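Local coordinates for periplasmic binding protein (PDB 4MDY), which probably serves as the solute-binding component of an ABC transporter, capturing an iron-related cargo outside the cell membrane, at residues D12-V17 / D23-G28; P194-D199 / L277-V282; D241-D246 / N260-K265. All coordinates share one frame; numbering follows the deposited sequence.

Interaction 1. Residues D12-V17 / D23-G28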
ATOM      1  N   ASP A  12      30.083   4.752 -16.333  1.00 70.88           N
ATOM      2  CA  ASP A  12      29.758   6.170 -16.190  1.00 64.59           C
ATOM      3  C   ASP A  12      28.345   6.404 -16.716  1.00 59.57           C
ATOM      4  O   ASP A  12      27.950   5.832 -17.738  1.00 63.67           O
ATOM      5  CB  ASP A  12      30.766   7.060 -16.930  1.00 67.31           C
ATOM      6  CG  ASP A  12      32.052   7.279 -16.139  1.00 73.75           C
ATOM      7  OD1 ASP A  12      32.293   6.543 -15.154  1.00 78.07           O
ATOM      8  OD2 ASP A  12      32.822   8.195 -16.502  1.00 73.94           O
ATOM      9  N   GLY A  13      27.586   7.227 -15.997  1.00 51.23           N
ATOM     10  CA  GLY A  13      26.176   7.447 -16.295  1.00 45.20           C
ATOM     11  C   GLY A  13      25.268   6.457 -15.584  1.00 38.02           C
ATOM     12  O   GLY A  13      24.092   6.734 -15.397  1.00 38.17           O
ATOM     13  N   SER A  14      25.809   5.307 -15.180  1.00 33.62           N
ATOM     14  CA  SER A  14      25.008   4.243 -14.579  1.00 28.81           C
ATOM     15  C   SER A  14      24.647   4.569 -13.138  1.00 24.82           C
ATOM     16  O   SER A  14      25.236   5.462 -12.522  1.00 25.06           O
ATOM     17  CB  SER A  14      25.745   2.903 -14.633  1.00 29.92           C
ATOM     18  OG  SER A  14      26.732   2.818 -13.623  1.00 29.89           O
ATOM     19  N   VAL A  15      23.660   3.844 -12.627  1.00 23.36           N
ATOM     20  CA  VAL A  15      23.219   3.950 -11.238  1.00 24.38           C
ATOM     21  C   VAL A  15      23.329   2.582 -10.582  1.00 22.78           C
ATOM     22  O   VAL A  15      23.019   1.554 -11.194  1.00 24.05           O
ATOM     23  CB  VAL A  15      21.764   4.466 -11.131  1.00 24.39           C
ATOM     24  CG1 VAL A  15      21.196   4.254  -9.732  1.00 27.45           C
ATOM     25  CG2 VAL A  15      21.718   5.941 -11.486  1.00 28.23           C
ATOM     26  N   THR A  16      23.768   2.571  -9.330  1.00 21.84           N
ATOM     27  CA  THR A  16      23.853   1.337  -8.568  1.00 22.50           C
ATOM     28  C   THR A  16      22.965   1.452  -7.334  1.00 20.67           C
ATOM     29  O   THR A  16      23.072   2.407  -6.582  1.00 22.63           O
ATOM     30  CB  THR A  16      25.312   1.033  -8.191  1.00 24.14           C
ATOM     31  OG1 THR A  16      26.049   0.768  -9.391  1.00 23.91           O
ATOM     32  CG2 THR A  16      25.403  -0.169  -7.261  1.00 27.97           C
ATOM     33  N   VAL A  17      22.069   0.489  -7.147  1.00 21.24           N
ATOM     34  CA  VAL A  17      21.224   0.461  -5.948  1.00 21.27           C
ATOM     35  C   VAL A  17      21.580  -0.729  -5.076  1.00 20.43           C
ATOM     36  O   VAL A  17      21.985  -1.770  -5.573  1.00 21.65           O
ATOM     37  CB  VAL A  17      19.708   0.460  -6.258  1.00 20.31           C
ATOM     38  CG1 VAL A  17      19.323   1.733  -6.990  1.00 21.27           C
ATOM     39  CG2 VAL A  17      19.296  -0.767  -7.056  1.00 20.44           C
ATOM     40  N   ASP A  23      23.985  -5.641  -4.766  1.00 25.87           N
ATOM     41  CA  ASP A  23      23.928  -4.435  -5.573  1.00 26.03           C
ATOM     42  C   ASP A  23      23.353  -4.748  -6.947  1.00 25.13           C
ATOM     43  O   ASP A  23      23.581  -5.828  -7.484  1.00 25.72           O
ATOM     44  CB  ASP A  23      25.333  -3.855  -5.751  1.00 28.10           C
ATOM     45  CG  ASP A  23      25.896  -3.255  -4.470  1.00 34.22           C
ATOM     46  OD1 ASP A  23      25.217  -3.276  -3.419  1.00 36.26           O
ATOM     47  OD2 ASP A  23      27.037  -2.750  -4.525  1.00 35.49           O
ATOM     48  N   THR A  24      22.608  -3.797  -7.501  1.00 22.44           N
ATOM     49  CA  THR A  24      22.144  -3.873  -8.882  1.00 21.96           C
ATOM     50  C   THR A  24      22.601  -2.613  -9.611  1.00 22.09           C
ATOM     51  O   THR A  24      22.374  -1.502  -9.132  1.00 20.32           O
ATOM     52  CB  THR A  24      20.608  -4.009  -8.965  1.00 21.03           C
ATOM     53  OG1 THR A  24      20.222  -5.310  -8.506  1.00 21.69           O
ATOM     54  CG2 THR A  24      20.130  -3.837 -10.404  1.00 23.55           C
ATOM     55  N   THR A  25      23.260  -2.792 -10.755  1.00 23.38           N
ATOM     56  CA  THR A  25      23.671  -1.673 -11.586  1.00 21.60           C
ATOM     57  C   THR A  25      22.740  -1.560 -12.787  1.00 21.17           C
ATOM     58  O   THR A  25      22.499  -2.537 -13.502  1.00 22.94           O
ATOM     59  CB  THR A  25      25.139  -1.796 -12.032  1.00 22.90           C
ATOM     60  OG1 THR A  25      25.975  -1.816 -10.871  1.00 26.54           O
ATOM     61  CG2 THR A  25      25.552  -0.625 -12.914  1.00 24.43           C
ATOM     62  N   ILE A  26      22.214  -0.355 -12.973  1.00 19.02           N
ATOM     63  CA  ILE A  26      21.337  -0.026 -14.079  1.00 19.76           C
ATOM     64  C   ILE A  26      22.121   0.906 -15.011  1.00 19.50           C
ATOM     65  O   ILE A  26      22.446   2.032 -14.632  1.00 20.51           O
ATOM     66  CB  ILE A  26      20.025   0.637 -13.592  1.00 19.88           C
ATOM     67  CG1 ILE A  26      19.333  -0.225 -12.517  1.00 21.42           C
ATOM     68  CG2 ILE A  26      19.077   0.860 -14.762  1.00 19.23           C
ATOM     69  CD1 ILE A  26      19.656   0.165 -11.085  1.00 22.12           C
ATOM     70  N   PRO A  27      22.453   0.431 -16.227  1.00 20.79           N
ATOM     71  CA  PRO A  27      23.324   1.210 -17.125  1.00 23.34           C
ATOM     72  C   PRO A  27      22.784   2.581 -17.553  1.00 23.28           C
ATOM     73  O   PRO A  27      23.565   3.518 -17.749  1.00 24.40           O
ATOM     74  CB  PRO A  27      23.486   0.294 -18.343  1.00 25.84           C
ATOM     75  CG  PRO A  27      23.244  -1.076 -17.826  1.00 26.45           C
ATOM     76  CD  PRO A  27      22.217  -0.933 -16.737  1.00 22.24           C
ATOM     77  N   GLY A  28      21.469   2.698 -17.700  1.00 21.79           N
ATOM     78  CA  GLY A  28      20.850   3.971 -18.062  1.00 22.24           C
ATOM     79  C   GLY A  28      19.355   3.916 -17.822  1.00 21.46           C
ATOM     80  O   GLY A  28      18.853   2.897 -17.364  1.00 21.85           O
TER
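Val15 and Ile26 exchange two backbone hydrogen bonds, Ile26 N to Val15 O at 2.7 Å and Val15 N to Ile26 O at 3.0 Å. A second reciprocal pair joins Val17 and Thr24, with Val17 N to Thr24 O at 2.8 Å. Between these two hydrogen-bonded pairs lies the non-hydrogen-bonded pair Thr16–Thr25, as expected of an antiparallel beta hairpin. On its face the two threonine hydroxyls hydrogen-bond, OG1 of Thr16 to OG1 of Thr25, at 3.0 Å. Both OG1 atoms stand beside their own backbone N, chi1 -66° and -61°, which leaves each methyl anti to that N, where it reaches diagonally across the pair: Thr16 CG2 meets Asp23 CB at 4.0 Å, and Thr25 CG2 meets Ser14 OG at 3.7 Å. Ser14 OG is itself hydrogen-bonded to Asp11 O. The other face carries Val15, Val17, Thr24 and Ile26, where Val17 CG2 lies 4.2 Å from Ile26 CD1 across the diagonal. This second face turns inward: Val17 and Ile26 rest on helix 134-144, Val15 and Ile26 on Phe146, and Thr24 OG1 hydrogen-bonds to Thr121 O at the start of strand 121-123.

Interaction 2. Residues P194-D199 / L277-V282; sequences PGWRTD and LSYPVV
The turn with Trp196 and Arg197 before helix 199-203 meets Tyr279, at the beginning of helix 279-294, near the middle of this two-lobed solute-binding fold, through a water-mediated contact. Tyr279 reaches toward residues 194-199, and its hydroxyl is the atom that arrives. Water 1 donates to Trp196 O at 2.8 Å and hydrogen-bonds to Tyr279 OH at 2.7 Å. A second water donates to Arg197 O, but its modelled separation from the same hydroxyl is too short to be trusted in detail. Direct contact is slight: Tyr279 OH lies 3.9 Å from Trp196 CZ3, approaching the indole obliquely, and the two segments together bury just 73 Å². The indole is brought there by a chi1 of 78°, with CG between the backbone N and the carbonyl carbon. Its position is fixed further by Trp196 NE1 bonding to Phe131 O. Over one face of the indole, Arg197 CG sits 3.6 Å above the plane, and the side chain continues until Trp196 CH2 lies 3.9 Å above the guanidinium plane, over its centre. Arg197 NH2 bonds to Ala272 O, and a PEG about 4 Å from the arginine side chain, probably from the crystallisation liquor, may mark a pocket. Trp134 and Phe162 meet the Tyr279 ring edge-to-face. The hydroxyl of a phenol thus held is met by water, and the partly buried link depends more on solvent than on side-chain packing: water joins Trp196 O to Tyr279 OH, while the second bridge, from Arg197 O, remains doubtful.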
ATOM      1  N   PRO A 194       0.428  -1.199  15.062  1.00 25.44           N
ATOM      2  CA  PRO A 194       1.250  -0.012  14.864  1.00 23.33           C
ATOM      3  C   PRO A 194       2.550  -0.329  14.122  1.00 22.03           C
ATOM      4  O   PRO A 194       3.160  -1.359  14.353  1.00 22.82           O
ATOM      5  CB  PRO A 194       1.536   0.457  16.292  1.00 25.97           C
ATOM      6  CG  PRO A 194       0.381  -0.027  17.090  1.00 25.36           C
ATOM      7  CD  PRO A 194      -0.092  -1.294  16.441  1.00 26.53           C
ATOM      8  N   GLY A 195       2.946   0.555  13.221  1.00 22.37           N
ATOM      9  CA  GLY A 195       4.114   0.342  12.380  1.00 20.91           C
ATOM     10  C   GLY A 195       4.054   1.329  11.233  1.00 18.85           C
ATOM     11  O   GLY A 195       3.257   2.280  11.256  1.00 17.18           O
ATOM     12  N   TRP A 196       4.879   1.122  10.218  1.00 18.01           N
ATOM     13  CA  TRP A 196       4.912   2.071   9.117  1.00 18.23           C
ATOM     14  C   TRP A 196       3.534   2.271   8.481  1.00 17.72           C
ATOM     15  O   TRP A 196       3.202   3.379   8.081  1.00 17.07           O
ATOM     16  CB  TRP A 196       5.956   1.696   8.066  1.00 17.69           C
ATOM     17  CG  TRP A 196       5.610   0.597   7.104  1.00 17.41           C
ATOM     18  CD1 TRP A 196       6.065  -0.685   7.137  1.00 19.36           C
ATOM     19  CD2 TRP A 196       4.801   0.703   5.915  1.00 17.10           C
ATOM     20  NE1 TRP A 196       5.577  -1.391   6.058  1.00 20.12           N
ATOM     21  CE2 TRP A 196       4.803  -0.562   5.294  1.00 17.55           C
ATOM     22  CE3 TRP A 196       4.078   1.738   5.325  1.00 16.91           C
ATOM     23  CZ2 TRP A 196       4.100  -0.820   4.111  1.00 19.32           C
ATOM     24  CZ3 TRP A 196       3.384   1.487   4.145  1.00 18.02           C
ATOM     25  CH2 TRP A 196       3.395   0.215   3.557  1.00 19.42           C
ATOM     26  N   ARG A 197       2.738   1.207   8.423  1.00 17.51           N
ATOM     27  CA  ARG A 197       1.400   1.279   7.829  1.00 19.33           C
ATOM     28  C   ARG A 197       0.421   2.183   8.572  1.00 20.52           C
ATOM     29  O   ARG A 197      -0.543   2.653   7.976  1.00 21.41           O
ATOM     30  CB  ARG A 197       0.784  -0.105   7.717  1.00 20.39           C
ATOM     31  CG  ARG A 197       1.375  -0.948   6.606  1.00 24.26           C
ATOM     32  CD  ARG A 197       0.417  -2.067   6.228  1.00 29.42           C
ATOM     33  NE  ARG A 197       0.724  -2.591   4.907  1.00 38.63           N
ATOM     34  CZ  ARG A 197       0.226  -2.142   3.750  1.00 40.72           C
ATOM     35  NH1 ARG A 197       0.605  -2.724   2.627  1.00 45.43           N
ATOM     36  NH2 ARG A 197      -0.644  -1.139   3.690  1.00 41.53           N
ATOM     37  N   THR A 198       0.650   2.417   9.859  1.00 21.37           N
ATOM     38  CA  THR A 198      -0.218   3.325  10.623  1.00 21.92           C
ATOM     39  C   THR A 198       0.361   4.738  10.747  1.00 21.66           C
ATOM     40  O   THR A 198      -0.277   5.612  11.327  1.00 22.07           O
ATOM     41  CB  THR A 198      -0.528   2.771  12.029  1.00 22.42           C
ATOM     42  OG1 THR A 198       0.688   2.573  12.764  1.00 20.31           O
ATOM     43  CG2 THR A 198      -1.275   1.442  11.930  1.00 23.11           C
ATOM     44  N   ASP A 199       1.556   4.973  10.201  1.00 23.04           N
ATOM     45  CA  ASP A 199       2.194   6.293  10.319  1.00 25.03           C
ATOM     46  C   ASP A 199       1.292   7.415   9.819  1.00 21.90           C
ATOM     47  O   ASP A 199       1.233   8.485  10.429  1.00 25.38           O
ATOM     48  CB  ASP A 199       3.531   6.353   9.567  1.00 28.89           C
ATOM     49  CG  ASP A 199       4.670   5.685  10.323  1.00 32.73           C
ATOM     50  OD1 ASP A 199       4.541   5.444  11.545  1.00 38.44           O
ATOM     51  OD2 ASP A 199       5.708   5.407   9.685  1.00 35.82           O
ATOM     52  N   LEU A 277       0.976   7.747  -5.156  1.00 17.57           N
ATOM     53  CA  LEU A 277      -0.253   8.155  -5.819  1.00 16.49           C
ATOM     54  C   LEU A 277      -1.502   7.839  -5.008  1.00 16.73           C
ATOM     55  O   LEU A 277      -2.504   8.540  -5.142  1.00 19.28           O
ATOM     56  CB  LEU A 277      -0.361   7.515  -7.208  1.00 17.31           C
ATOM     57  CG  LEU A 277       0.689   7.939  -8.233  1.00 16.92           C
ATOM     58  CD1 LEU A 277       0.455   7.215  -9.554  1.00 18.54           C
ATOM     59  CD2 LEU A 277       0.677   9.443  -8.446  1.00 18.88           C
ATOM     60  N   SER A 278      -1.460   6.801  -4.173  1.00 13.89           N
ATOM     61  CA  SER A 278      -2.661   6.388  -3.448  1.00 15.19           C
ATOM     62  C   SER A 278      -2.863   7.173  -2.149  1.00 15.73           C
ATOM     63  O   SER A 278      -4.000   7.470  -1.764  1.00 17.66           O
ATOM     64  CB  SER A 278      -2.670   4.877  -3.201  1.00 15.56           C
ATOM     65  OG  SER A 278      -2.039   4.504  -1.993  1.00 15.08           O
ATOM     66  N   TYR A 279      -1.772   7.524  -1.480  1.00 15.39           N
ATOM     67  CA  TYR A 279      -1.893   8.245  -0.213  1.00 16.69           C
ATOM     68  C   TYR A 279      -2.591   9.615  -0.307  1.00 18.03           C
ATOM     69  O   TYR A 279      -3.314   9.981   0.620  1.00 20.56           O
ATOM     70  CB  TYR A 279      -0.536   8.381   0.496  1.00 17.79           C
ATOM     71  CG  TYR A 279      -0.217   7.284   1.496  1.00 18.40           C
ATOM     72  CD1 TYR A 279      -1.196   6.753   2.346  1.00 21.01           C
ATOM     73  CD2 TYR A 279       1.082   6.800   1.621  1.00 19.14           C
ATOM     74  CE1 TYR A 279      -0.892   5.753   3.258  1.00 19.42           C
ATOM     75  CE2 TYR A 279       1.397   5.813   2.536  1.00 18.62           C
ATOM     76  CZ  TYR A 279       0.414   5.294   3.354  1.00 20.17           C
ATOM     77  OH  TYR A 279       0.743   4.316   4.259  1.00 23.06           O
ATOM     78  N   PRO A 280      -2.376  10.376  -1.403  1.00 18.08           N
ATOM     79  CA  PRO A 280      -3.195  11.578  -1.631  1.00 17.71           C
ATOM     80  C   PRO A 280      -4.701  11.307  -1.629  1.00 18.32           C
ATOM     81  O   PRO A 280      -5.467  12.138  -1.139  1.00 18.60           O
ATOM     82  CB  PRO A 280      -2.712  12.074  -3.000  1.00 17.23           C
ATOM     83  CG  PRO A 280      -1.271  11.673  -3.022  1.00 19.15           C
ATOM     84  CD  PRO A 280      -1.242  10.322  -2.345  1.00 19.15           C
ATOM     85  N   VAL A 281      -5.121  10.154  -2.145  1.00 18.66           N
ATOM     86  CA  VAL A 281      -6.542   9.765  -2.095  1.00 18.46           C
ATOM     87  C   VAL A 281      -7.005   9.558  -0.645  1.00 17.79           C
ATOM     88  O   VAL A 281      -8.120   9.942  -0.280  1.00 18.85           O
ATOM     89  CB  VAL A 281      -6.812   8.489  -2.923  1.00 19.81           C
ATOM     90  CG1 VAL A 281      -8.240   7.990  -2.718  1.00 20.57           C
ATOM     91  CG2 VAL A 281      -6.537   8.747  -4.395  1.00 22.61           C
ATOM     92  N   VAL A 282      -6.139   8.966   0.178  1.00 18.83           N
ATOM     93  CA  VAL A 282      -6.424   8.779   1.600  1.00 17.57           C
ATOM     94  C   VAL A 282      -6.539  10.140   2.289  1.00 18.39           C
ATOM     95  O   VAL A 282      -7.465  10.360   3.072  1.00 17.97           O
ATOM     96  CB  VAL A 282      -5.349   7.905   2.292  1.00 17.60           C
ATOM     97  CG1 VAL A 282      -5.629   7.763   3.784  1.00 17.10           C
ATOM     98  CG2 VAL A 282      -5.249   6.532   1.626  1.00 18.56           C
TER
HETATM   99  O   HOH W   1       1.726   5.223   6.614  1.00 18.78           O
HETATM  100  O   HOH W   2      -0.867   2.658   5.067  1.00 30.54           O

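Interaction 3. Residues D241-D246 / N260-K265; sequences DALLAD and NIFTTK
The Phe262 ring stacks with Trp232, while Leu243 and Leu244 of helix 237-244 approach it obliquely at its outer end. This is the packing of a beta-alpha-beta crossover: strand 229-233 leads into helix 237-244, and the chain returns through two short helices to strand 260-262, parallel to the first and outermost in its sheet within the chain. Leu244 makes the larger contribution, its CD2 lying 3.7 Å from Phe262 CZ. Both of its methyls reach the ring, since Leu244 CD1 is 4.0 Å from Phe262 CE2, and CG lies close to CZ as well. Leu243 meets the other ring carbon next to CZ, its CD1 4.0 Å from Phe262 CE1. The two leucines share one conformation, CG anti to the carbonyl carbon with chi1 -67°, yet they start from successive positions on the helix and so reach CE1 and CE2, the two neighbours of CZ. The leucine side chains also differ in orientation: Leu243 and Phe262 run past each other in opposite directions, whereas the Leu244 side chain runs at an oblique angle to that of Phe262. The intervening Ile261 faces the other way, onto Glu289 and Leu290 of helix 279-294, so the strand is packed by helices on both faces. Asn260 takes a small part. Its amide is held by Trp232 NE1 at OD1 and by Thr255 OG1 at ND2, and Leu244 CD2 rests 4.3 Å from Asn260 ND2.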
ATOM      1  N   ASP A 241     -22.317  -4.632   5.698  1.00 29.71           N
ATOM      2  CA  ASP A 241     -23.534  -5.189   6.273  1.00 29.76           C
ATOM      3  C   ASP A 241     -23.258  -6.535   6.950  1.00 25.99           C
ATOM      4  O   ASP A 241     -23.877  -6.856   7.962  1.00 27.83           O
ATOM      5  CB  ASP A 241     -24.634  -5.274   5.210  1.00 32.27           C
ATOM      6  CG  ASP A 241     -25.018  -3.897   4.646  1.00 36.43           C
ATOM      7  OD1 ASP A 241     -24.886  -2.875   5.358  1.00 38.35           O
ATOM      8  OD2 ASP A 241     -25.448  -3.827   3.480  1.00 45.70           O
ATOM      9  N   ALA A 242     -22.300  -7.299   6.426  1.00 24.21           N
ATOM     10  CA  ALA A 242     -21.864  -8.528   7.085  1.00 26.28           C
ATOM     11  C   ALA A 242     -21.223  -8.256   8.452  1.00 25.58           C
ATOM     12  O   ALA A 242     -21.411  -9.022   9.395  1.00 24.47           O
ATOM     13  CB  ALA A 242     -20.916  -9.309   6.189  1.00 28.13           C
ATOM     14  N   LEU A 243     -20.483  -7.160   8.569  1.00 22.61           N
ATOM     15  CA  LEU A 243     -19.899  -6.779   9.856  1.00 21.97           C
ATOM     16  C   LEU A 243     -20.975  -6.309  10.827  1.00 22.34           C
ATOM     17  O   LEU A 243     -21.010  -6.732  11.977  1.00 24.60           O
ATOM     18  CB  LEU A 243     -18.855  -5.684   9.673  1.00 19.25           C
ATOM     19  CG  LEU A 243     -17.591  -6.101   8.919  1.00 19.78           C
ATOM     20  CD1 LEU A 243     -16.801  -4.864   8.522  1.00 21.10           C
ATOM     21  CD2 LEU A 243     -16.736  -7.045   9.754  1.00 20.47           C
ATOM     22  N   LEU A 244     -21.857  -5.436  10.361  1.00 23.58           N
ATOM     23  CA  LEU A 244     -22.956  -4.947  11.193  1.00 25.42           C
ATOM     24  C   LEU A 244     -23.947  -6.056  11.580  1.00 26.92           C
ATOM     25  O   LEU A 244     -24.616  -5.952  12.607  1.00 29.43           O
ATOM     26  CB  LEU A 244     -23.679  -3.794  10.495  1.00 27.46           C
ATOM     27  CG  LEU A 244     -22.839  -2.524  10.355  1.00 26.92           C
ATOM     28  CD1 LEU A 244     -23.544  -1.516   9.463  1.00 28.01           C
ATOM     29  CD2 LEU A 244     -22.531  -1.911  11.716  1.00 27.00           C
ATOM     30  N   ALA A 245     -24.027  -7.115  10.776  1.00 25.28           N
ATOM     31  CA  ALA A 245     -24.869  -8.272  11.097  1.00 28.09           C
ATOM     32  C   ALA A 245     -24.278  -9.172  12.193  1.00 26.17           C
ATOM     33  O   ALA A 245     -24.989  -9.994  12.767  1.00 30.45           O
ATOM     34  CB  ALA A 245     -25.146  -9.091   9.839  1.00 30.16           C
ATOM     35  N   ASP A 246     -22.985  -9.038  12.470  1.00 26.18           N
ATOM     36  CA  ASP A 246     -22.344  -9.829  13.514  1.00 24.88           C
ATOM     37  C   ASP A 246     -22.820  -9.319  14.877  1.00 21.74           C
ATOM     38  O   ASP A 246     -22.753  -8.123  15.136  1.00 24.02           O
ATOM     39  CB  ASP A 246     -20.813  -9.746  13.387  1.00 23.54           C
ATOM     40  CG  ASP A 246     -20.100 -10.509  14.476  1.00 24.52           C
ATOM     41  OD1 ASP A 246     -20.012  -9.987  15.601  1.00 29.34           O
ATOM     42  OD2 ASP A 246     -19.626 -11.631  14.214  1.00 27.65           O
ATOM     43  N   ASN A 260     -18.006   3.954  13.650  1.00 20.35           N
ATOM     44  CA  ASN A 260     -17.433   3.112  12.614  1.00 19.49           C
ATOM     45  C   ASN A 260     -17.300   3.900  11.327  1.00 20.84           C
ATOM     46  O   ASN A 260     -18.223   4.619  10.936  1.00 23.33           O
ATOM     47  CB  ASN A 260     -18.313   1.901  12.324  1.00 18.15           C
ATOM     48  CG  ASN A 260     -18.333   0.895  13.460  1.00 18.89           C
ATOM     49  OD1 ASN A 260     -17.301   0.561  14.044  1.00 16.78           O
ATOM     50  ND2 ASN A 260     -19.513   0.377  13.751  1.00 21.54           N
ATOM     51  N   ILE A 261     -16.148   3.765  10.683  1.00 19.98           N
ATOM     52  CA  ILE A 261     -15.970   4.179   9.312  1.00 18.27           C
ATOM     53  C   ILE A 261     -15.854   2.918   8.459  1.00 16.68           C
ATOM     54  O   ILE A 261     -14.965   2.092   8.673  1.00 18.38           O
ATOM     55  CB  ILE A 261     -14.713   5.050   9.138  1.00 18.16           C
ATOM     56  CG1 ILE A 261     -14.857   6.348   9.942  1.00 18.54           C
ATOM     57  CG2 ILE A 261     -14.493   5.371   7.668  1.00 18.86           C
ATOM     58  CD1 ILE A 261     -13.590   7.156  10.078  1.00 19.04           C
ATOM     59  N   PHE A 262     -16.761   2.771   7.502  1.00 18.23           N
ATOM     60  CA  PHE A 262     -16.689   1.689   6.536  1.00 18.67           C
ATOM     61  C   PHE A 262     -16.243   2.309   5.215  1.00 19.66           C
ATOM     62  O   PHE A 262     -16.988   3.056   4.579  1.00 20.61           O
ATOM     63  CB  PHE A 262     -18.036   0.969   6.398  1.00 20.16           C
ATOM     64  CG  PHE A 262     -18.545   0.382   7.694  1.00 19.42           C
ATOM     65  CD1 PHE A 262     -17.965  -0.761   8.233  1.00 19.33           C
ATOM     66  CD2 PHE A 262     -19.592   0.981   8.382  1.00 18.50           C
ATOM     67  CE1 PHE A 262     -18.429  -1.305   9.425  1.00 20.15           C
ATOM     68  CE2 PHE A 262     -20.052   0.445   9.572  1.00 21.07           C
ATOM     69  CZ  PHE A 262     -19.475  -0.700  10.092  1.00 21.29           C
ATOM     70  N   THR A 263     -15.005   2.017   4.824  1.00 17.48           N
ATOM     71  CA  THR A 263     -14.411   2.641   3.656  1.00 16.45           C
ATOM     72  C   THR A 263     -15.135   2.222   2.385  1.00 17.54           C
ATOM     73  O   THR A 263     -15.713   1.133   2.304  1.00 19.25           O
ATOM     74  CB  THR A 263     -12.927   2.268   3.497  1.00 15.65           C
ATOM     75  OG1 THR A 263     -12.805   0.845   3.344  1.00 16.15           O
ATOM     76  CG2 THR A 263     -12.114   2.744   4.703  1.00 16.10           C
ATOM     77  N   THR A 264     -15.089   3.101   1.395  1.00 18.72           N
ATOM     78  CA  THR A 264     -15.402   2.720   0.029  1.00 18.99           C
ATOM     79  C   THR A 264     -14.305   1.792  -0.481  1.00 18.58           C
ATOM     80  O   THR A 264     -13.204   1.731   0.085  1.00 17.30           O
ATOM     81  CB  THR A 264     -15.462   3.937  -0.906  1.00 21.24           C
ATOM     82  OG1 THR A 264     -14.198   4.615  -0.903  1.00 23.15           O
ATOM     83  CG2 THR A 264     -16.572   4.898  -0.487  1.00 22.17           C
ATOM     84  N   LYS A 265     -14.590   1.075  -1.557  1.00 19.63           N
ATOM     85  CA  LYS A 265     -13.570   0.243  -2.186  1.00 19.69           C
ATOM     86  C   LYS A 265     -12.306   1.043  -2.530  1.00 20.51           C
ATOM     87  O   LYS A 265     -11.186   0.565  -2.314  1.00 20.30           O
ATOM     88  CB  LYS A 265     -14.105  -0.407  -3.457  1.00 19.85           C
ATOM     89  CG  LYS A 265     -13.135  -1.400  -4.070  1.00 22.78           C
ATOM     90  CD  LYS A 265     -13.531  -1.755  -5.483  1.00 24.98           C
ATOM     91  CE  LYS A 265     -12.773  -2.962  -5.987  1.00 27.06           C
ATOM     92  NZ  LYS A 265     -13.154  -3.221  -7.396  1.00 28.73           N
TER

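All three contacts are partly buried. Interaction 1, a peripheral hairpin 27 Å from the centre of the chain, is the most exposed, with five of its ten touching residues exposed; interactions 2 and 3 have no exposed touching residue. Interaction 1 pairs neighbouring strands by backbone bonds with one hydroxyl pair. Interaction 2, only 7 Å from that centre, joins segments far apart in sequence, mainly through water. Interaction 3, 21 Å out, is apolar packing of a helix against an edge strand. Helix 279-294, which carries Tyr279 of interaction 2, also covers Ile261 of interaction 3, and interaction 3 is nested within the loop that interaction 2 closes. Interactions 1 and 3 stand on opposite sides of the centre, their centres 47 Å apart.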